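PDB 3C0F: uncharacterized protein AF_1514 from Archaeoglobus fulgidus DSM 4304, which is of unknown function, an archaeal protein with a hot dog fold that belongs to a family of uncharacterised domains. Local coordinates for residues 12-17 / 74-79; 58-63 / 78-83. All coordinates share one frame; numbering follows the deposited sequence.

Contact 1 of 2, residues 12-17 / 74-79; sequences QKEVSL and VNQFEF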
loop_
_atom_site.group_PDB
_atom_site.type_symbol
_atom_site.label_atom_id
_atom_site.label_comp_id
_atom_site.label_asym_id
_atom_site.label_seq_id
_atom_site.Cartn_x
_atom_site.Cartn_y
_atom_site.Cartn_z
ATOM N N GLN A 12 -9.104 7.371 4.779
ATOM C CA GLN A 12 -9.955 8.075 5.738
ATOM C C GLN A 12 -11.444 7.860 5.462
ATOM O O GLN A 12 -12.247 7.754 6.392
ATOM C CB GLN A 12 -9.628 9.569 5.750
ATOM C CG GLN A 12 -8.337 9.915 6.473
ATOM C CD GLN A 12 -7.952 11.373 6.304
ATOM O OE1 GLN A 12 -7.538 11.795 5.224
ATOM N NE2 GLN A 12 -8.085 12.148 7.373
ATOM N N LYS A 13 -11.803 7.784 4.183
ATOM C CA LYS A 13 -13.191 7.568 3.790
ATOM C C LYS A 13 -13.583 6.093 3.884
ATOM O O LYS A 13 -12.724 5.204 3.854
ATOM C CB LYS A 13 -13.448 8.106 2.376
ATOM C CG LYS A 13 -12.812 7.303 1.246
ATOM C CD LYS A 13 -13.289 7.809 -0.104
ATOM C CE LYS A 13 -12.673 7.025 -1.244
ATOM N NZ LYS A 13 -13.123 7.556 -2.561
ATOM N N GLU A 14 -14.884 5.848 4.008
ATOM C CA GLU A 14 -15.420 4.493 3.971
ATOM C C GLU A 14 -15.536 4.026 2.524
ATOM O O GLU A 14 -15.885 4.811 1.636
ATOM C CB GLU A 14 -16.783 4.425 4.665
ATOM C CG GLU A 14 -16.741 4.650 6.178
ATOM C CD GLU A 14 -16.259 3.433 6.966
ATOM O OE1 GLU A 14 -15.986 2.372 6.361
ATOM O OE2 GLU A 14 -16.159 3.540 8.207
ATOM N N VAL A 15 -15.224 2.752 2.294
ATOM C CA VAL A 15 -15.273 2.170 0.955
ATOM C C VAL A 15 -16.211 0.969 0.877
ATOM O O VAL A 15 -16.332 0.194 1.832
ATOM C CB VAL A 15 -13.863 1.769 0.422
ATOM C CG1 VAL A 15 -13.005 3.006 0.174
ATOM C CG2 VAL A 15 -13.161 0.787 1.368
ATOM N N SER A 16 -16.872 0.833 -0.268
ATOM C CA SER A 16 -17.672 -0.345 -0.577
ATOM C C SER A 16 -16.760 -1.435 -1.124
ATOM O O SER A 16 -15.585 -1.183 -1.405
ATOM C CB SER A 16 -18.738 0.003 -1.617
ATOM O OG SER A 16 -18.137 0.263 -2.875
ATOM N N LEU A 17 -17.300 -2.640 -1.279
ATOM C CA LEU A 17 -16.542 -3.742 -1.867
ATOM C C LEU A 17 -16.055 -3.397 -3.280
ATOM O O LEU A 17 -14.887 -3.620 -3.603
ATOM C CB LEU A 17 -17.368 -5.036 -1.869
ATOM C CG LEU A 17 -16.877 -6.246 -2.677
ATOM C CD1 LEU A 17 -15.472 -6.706 -2.271
ATOM C CD2 LEU A 17 -17.876 -7.389 -2.557
ATOM N N VAL A 74 -7.426 -2.994 1.476
ATOM C CA VAL A 74 -8.004 -1.656 1.366
ATOM C C VAL A 74 -9.044 -1.538 2.474
ATOM O O VAL A 74 -10.100 -2.187 2.424
ATOM C CB VAL A 74 -8.635 -1.401 -0.034
ATOM C CG1 VAL A 74 -9.178 0.024 -0.136
ATOM C CG2 VAL A 74 -7.619 -1.672 -1.147
ATOM N N ASN A 75 -8.729 -0.718 3.476
ATOM C CA ASN A 75 -9.485 -0.675 4.733
ATOM C C ASN A 75 -9.804 -2.091 5.249
ATOM O O ASN A 75 -8.880 -2.868 5.501
ATOM C CB ASN A 75 -10.727 0.224 4.603
ATOM C CG ASN A 75 -10.366 1.695 4.410
ATOM O OD1 ASN A 75 -9.188 2.057 4.332
ATOM N ND2 ASN A 75 -11.385 2.552 4.328
ATOM N N GLN A 76 -11.088 -2.438 5.365
ATOM C CA GLN A 76 -11.497 -3.738 5.917
ATOM C C GLN A 76 -11.365 -4.927 4.953
ATOM O O GLN A 76 -11.566 -6.077 5.353
ATOM C CB GLN A 76 -12.930 -3.674 6.469
ATOM C CG GLN A 76 -14.028 -3.542 5.412
ATOM C CD GLN A 76 -14.441 -2.103 5.150
ATOM O OE1 GLN A 76 -13.608 -1.197 5.114
ATOM N NE2 GLN A 76 -15.741 -1.889 4.965
ATOM N N PHE A 77 -11.046 -4.649 3.691
ATOM C CA PHE A 77 -11.002 -5.688 2.655
ATOM C C PHE A 77 -9.581 -6.181 2.399
ATOM O O PHE A 77 -8.635 -5.394 2.417
ATOM C CB PHE A 77 -11.611 -5.173 1.346
ATOM C CG PHE A 77 -13.048 -4.751 1.465
ATOM C CD1 PHE A 77 -14.074 -5.683 1.315
ATOM C CD2 PHE A 77 -13.379 -3.421 1.723
ATOM C CE1 PHE A 77 -15.413 -5.300 1.426
ATOM C CE2 PHE A 77 -14.718 -3.025 1.837
ATOM C CZ PHE A 77 -15.734 -3.967 1.691
ATOM N N GLU A 78 -9.436 -7.485 2.174
ATOM C CA GLU A 78 -8.159 -8.056 1.736
ATOM C C GLU A 78 -8.359 -8.749 0.399
ATOM O O GLU A 78 -9.299 -9.531 0.230
ATOM C CB GLU A 78 -7.573 -9.038 2.759
ATOM C CG GLU A 78 -7.422 -8.485 4.172
ATOM C CD GLU A 78 -8.625 -8.798 5.036
ATOM O OE1 GLU A 78 -9.065 -9.967 5.032
ATOM O OE2 GLU A 78 -9.131 -7.882 5.719
ATOM N N PHE A 79 -7.473 -8.444 -0.542
ATOM C CA PHE A 79 -7.530 -9.002 -1.888
ATOM C C PHE A 79 -6.257 -9.788 -2.161
ATOM O O PHE A 79 -5.157 -9.288 -1.947
ATOM C CB PHE A 79 -7.666 -7.882 -2.923
ATOM C CG PHE A 79 -8.919 -7.067 -2.774
ATOM C CD1 PHE A 79 -10.080 -7.436 -3.436
ATOM C CD2 PHE A 79 -8.934 -5.925 -1.972
ATOM C CE1 PHE A 79 -11.251 -6.686 -3.301
ATOM C CE2 PHE A 79 -10.100 -5.167 -1.830
ATOM C CZ PHE A 79 -11.259 -5.551 -2.491
HETATM O O HOH W 1 -14.017 1.420 4.666
HETATM O O HOH W 2 -17.175 0.691 4.602
#
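Leu17 lies across the ring of Phe77 at about a right angle, at the start of helix 17-23. Its CA makes an off-centre CH-pi contact, 4.1 Å from the Phe77 ring centroid, while Leu17 CB stands 3.8 Å from Phe77 CE1. A chi1 of 168° sets Leu17 CG anti to the backbone N; beyond it Leu17 CD1 touches CE1 and CD1 of that ring and comes to 4.3 Å from Phe79 CE1. At the edge of the Phe77 ring, near its plane, Val15 O lies 3.6 Å from Phe77 CE2. On one face of the ring sits Gln76 CG, off toward the rim.

Val15 and Asn75 meet at an oblique angle, the CG2 methyl of the valine set against CB and ND2 of the asparagine. Asn75 belongs to the type II' turn from Val74 to Phe77 and reaches loop 12-17 through its amide. ND2 gives a weak, bent bond to Lys13 O (3.0 Å, 128° at the hydrogen), whereas OD1 takes the backbone N-H of Leu11. Two waters fill in the polar side. One accepts from Val15 N and Asn75 ND2 and lies within bonding distance of Glu14 OE1 and Gln76 OE1; the other accepts from Gln76 NE2, beside Glu14 OE1 and Val15 O.

Ala20 of the helix also packs on Val15, Phe77 and Phe79. With one weak direct hydrogen bond between the segments, the polar side of the contact depends largely on the two waters, while Leu17 against Phe77 supplies much of the apolar hold.

Contact 2 of 2, residues 58-63 / 78-83; sequences PWEVYA and EFYFRI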
loop_
_atom_site.group_PDB
_atom_site.type_symbol
_atom_site.label_atom_id
_atom_site.label_comp_id
_atom_site.label_asym_id
_atom_site.label_seq_id
_atom_site.Cartn_x
_atom_site.Cartn_y
_atom_site.Cartn_z
ATOM N N PRO A 58 -9.836 -19.756 4.975
ATOM C CA PRO A 58 -9.895 -20.581 3.758
ATOM C C PRO A 58 -9.714 -19.809 2.445
ATOM O O PRO A 58 -9.226 -20.378 1.467
ATOM C CB PRO A 58 -11.292 -21.214 3.827
ATOM C CG PRO A 58 -12.078 -20.321 4.722
ATOM C CD PRO A 58 -11.096 -19.836 5.741
ATOM N N TRP A 59 -10.108 -18.536 2.430
ATOM C CA TRP A 59 -9.949 -17.676 1.250
ATOM C C TRP A 59 -8.468 -17.431 0.942
ATOM O O TRP A 59 -8.086 -17.288 -0.219
ATOM C CB TRP A 59 -10.677 -16.341 1.447
ATOM C CG TRP A 59 -10.195 -15.597 2.647
ATOM C CD1 TRP A 59 -9.176 -14.691 2.697
ATOM C CD2 TRP A 59 -10.694 -15.714 3.983
ATOM N NE1 TRP A 59 -9.010 -14.234 3.979
ATOM C CE2 TRP A 59 -9.927 -14.846 4.791
ATOM C CE3 TRP A 59 -11.714 -16.471 4.578
ATOM C CZ2 TRP A 59 -10.149 -14.708 6.164
ATOM C CZ3 TRP A 59 -11.937 -16.332 5.943
ATOM C CH2 TRP A 59 -11.156 -15.456 6.721
ATOM N N GLU A 60 -7.649 -17.381 1.992
ATOM C CA GLU A 60 -6.210 -17.186 1.848
ATOM C C GLU A 60 -5.532 -18.480 1.402
ATOM O O GLU A 60 -4.689 -18.465 0.502
ATOM C CB GLU A 60 -5.603 -16.663 3.153
ATOM C CG GLU A 60 -4.113 -16.361 3.068
ATOM C CD GLU A 60 -3.623 -15.475 4.199
ATOM O OE1 GLU A 60 -4.119 -15.612 5.338
ATOM O OE2 GLU A 60 -2.735 -14.638 3.945
ATOM N N VAL A 61 -5.910 -19.591 2.033
ATOM C CA VAL A 61 -5.410 -20.914 1.657
ATOM C C VAL A 61 -5.708 -21.198 0.182
ATOM O O VAL A 61 -4.825 -21.631 -0.561
ATOM C CB VAL A 61 -5.995 -22.032 2.566
ATOM C CG1 VAL A 61 -5.464 -23.403 2.156
ATOM C CG2 VAL A 61 -5.673 -21.754 4.032
ATOM N N TYR A 62 -6.948 -20.926 -0.232
ATOM C CA TYR A 62 -7.373 -21.072 -1.626
ATOM C C TYR A 62 -6.457 -20.305 -2.579
ATOM O O TYR A 62 -5.969 -20.863 -3.565
ATOM C CB TYR A 62 -8.828 -20.608 -1.796
ATOM C CG TYR A 62 -9.282 -20.485 -3.238
ATOM C CD1 TYR A 62 -9.713 -21.603 -3.949
ATOM C CD2 TYR A 62 -9.285 -19.247 -3.889
ATOM C CE1 TYR A 62 -10.126 -21.497 -5.273
ATOM C CE2 TYR A 62 -9.699 -19.132 -5.214
ATOM C CZ TYR A 62 -10.119 -20.263 -5.898
ATOM O OH TYR A 62 -10.538 -20.168 -7.204
ATOM N N ALA A 63 -6.231 -19.028 -2.273
ATOM C CA ALA A 63 -5.407 -18.153 -3.099
ATOM C C ALA A 63 -3.956 -18.632 -3.169
ATOM O O ALA A 63 -3.371 -18.697 -4.250
ATOM C CB ALA A 63 -5.481 -16.727 -2.582
ATOM N N GLU A 78 -9.436 -7.485 2.174
ATOM C CA GLU A 78 -8.159 -8.056 1.736
ATOM C C GLU A 78 -8.359 -8.749 0.399
ATOM O O GLU A 78 -9.299 -9.531 0.230
ATOM C CB GLU A 78 -7.573 -9.038 2.759
ATOM C CG GLU A 78 -7.422 -8.485 4.172
ATOM C CD GLU A 78 -8.625 -8.798 5.036
ATOM O OE1 GLU A 78 -9.065 -9.967 5.032
ATOM O OE2 GLU A 78 -9.131 -7.882 5.719
ATOM N N PHE A 79 -7.473 -8.444 -0.542
ATOM C CA PHE A 79 -7.530 -9.002 -1.888
ATOM C C PHE A 79 -6.257 -9.788 -2.161
ATOM O O PHE A 79 -5.157 -9.288 -1.947
ATOM C CB PHE A 79 -7.666 -7.882 -2.923
ATOM C CG PHE A 79 -8.919 -7.067 -2.774
ATOM C CD1 PHE A 79 -10.080 -7.436 -3.436
ATOM C CD2 PHE A 79 -8.934 -5.925 -1.972
ATOM C CE1 PHE A 79 -11.251 -6.686 -3.301
ATOM C CE2 PHE A 79 -10.100 -5.167 -1.830
ATOM C CZ PHE A 79 -11.259 -5.551 -2.491
ATOM N N TYR A 80 -6.416 -11.017 -2.639
ATOM C CA TYR A 80 -5.272 -11.867 -2.945
ATOM C C TYR A 80 -5.148 -12.058 -4.454
ATOM O O TYR A 80 -6.051 -12.606 -5.098
ATOM C CB TYR A 80 -5.392 -13.207 -2.211
ATOM C CG TYR A 80 -5.339 -13.067 -0.705
ATOM C CD1 TYR A 80 -4.131 -13.185 -0.018
ATOM C CD2 TYR A 80 -6.494 -12.796 0.032
ATOM C CE1 TYR A 80 -4.076 -13.044 1.370
ATOM C CE2 TYR A 80 -6.451 -12.653 1.417
ATOM C CZ TYR A 80 -5.238 -12.776 2.075
ATOM O OH TYR A 80 -5.192 -12.636 3.442
ATOM N N PHE A 81 -4.025 -11.591 -5.001
ATOM C CA PHE A 81 -3.750 -11.627 -6.437
ATOM C C PHE A 81 -2.626 -12.595 -6.793
ATOM O O PHE A 81 -1.662 -12.742 -6.034
ATOM C CB PHE A 81 -3.287 -10.248 -6.927
ATOM C CG PHE A 81 -4.354 -9.191 -6.937
ATOM C CD1 PHE A 81 -5.143 -8.990 -8.069
ATOM C CD2 PHE A 81 -4.532 -8.353 -5.839
ATOM C CE1 PHE A 81 -6.120 -7.987 -8.090
ATOM C CE2 PHE A 81 -5.505 -7.351 -5.851
ATOM C CZ PHE A 81 -6.298 -7.165 -6.983
ATOM N N ARG A 82 -2.754 -13.234 -7.956
ATOM C CA ARG A 82 -1.601 -13.768 -8.676
ATOM C C ARG A 82 -1.231 -12.758 -9.765
ATOM O O ARG A 82 -1.964 -12.586 -10.743
ATOM C CB ARG A 82 -1.888 -15.151 -9.279
ATOM C CG ARG A 82 -0.697 -15.757 -10.054
ATOM C CD ARG A 82 -0.983 -17.159 -10.597
ATOM N NE ARG A 82 -1.995 -17.156 -11.656
ATOM C CZ ARG A 82 -3.217 -17.676 -11.543
ATOM N NH1 ARG A 82 -3.600 -18.268 -10.417
ATOM N NH2 ARG A 82 -4.058 -17.617 -12.565
ATOM N N ILE A 83 -0.111 -12.065 -9.569
ATOM C CA ILE A 83 0.391 -11.123 -10.561
ATOM C C ILE A 83 1.168 -11.907 -11.613
ATOM O O ILE A 83 2.182 -12.541 -11.307
ATOM C CB ILE A 83 1.293 -10.019 -9.935
ATOM C CG1 ILE A 83 0.575 -9.279 -8.789
ATOM C CG2 ILE A 83 1.809 -9.050 -11.017
ATOM C CD1 ILE A 83 -0.689 -8.499 -9.187
HETATM O O HOH W 3 -7.417 -12.127 4.844
#
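Tyr80 meets three residues of helix 58-63. Ala63 CB comes to 3.5 Å from Tyr80 CB, at the base of the tyrosine side chain, where the two backbones draw nearest. Farther out, Glu60 crosses the tyrosine obliquely, its CG 3.7 Å from Tyr80 CE1; CG is anti to the backbone N and the chain runs on extended.

The aromatic partner is Trp59. Its five-membered ring and the Tyr80 ring are inclined at 50°, neither stacked nor edge-to-face, with Tyr80 CE2 lying near the indole plane, 3.6 Å from Trp59 CD1 at its edge. Trp59 also stacks on His40 of strand 33-41, the strand paired with 77-84, so the indole is in contact with two neighbouring strands.

Segments 58-63 and 78-83 run nearly parallel, 6° between their directions and 9.1 Å between their axes at closest approach. A helix lying along one face of an antiparallel sheet is consistent with the hot dog fold, in which the sheet wraps round a helix. Phe79 and Phe81 alternate with Tyr80 and point away from helix 58-63; Phe79 packs instead on helix 17-23.

Polar atoms gather at the phenol end. A water accepts from Trp59 NE1 at 2.8 Å, donates to Glu78 OE1 at 2.7 Å, and is hydrogen-bonded to Tyr80 OH as well; it lies in the planes of both the indole and the phenol ring. Glu60 OE2 is 3.2 Å from Tyr80 OH, its carboxylate turned 55° from the ring. The carboxylate of Glu78 is in turn fixed from strand 33-41 and the residues after it, OE1 by His40 ND1 and OE2 by Ser42 OG.

How the contacts relate
Both contacts draw on strand 77-84, and their centres are 16 Å apart. Contact 1 joins its beginning and the preceding turn to the loop that enters helix 17-23; contact 2 joins residues 78-83 of the strand to helix 58-65. The centre of contact 1 is about 11 Å from the centre of the chain, that of contact 2, which lies deeper, about 5 Å. Glu78 and Phe79 belong to both but serve different neighbours: Phe79 packs in contact 1, while Glu78 takes part in contact 2 through a water, as their side chains project to opposite sides of the strand. Apart from this shared strand the two contacts do not touch. No ligand or active site is known to tie them together.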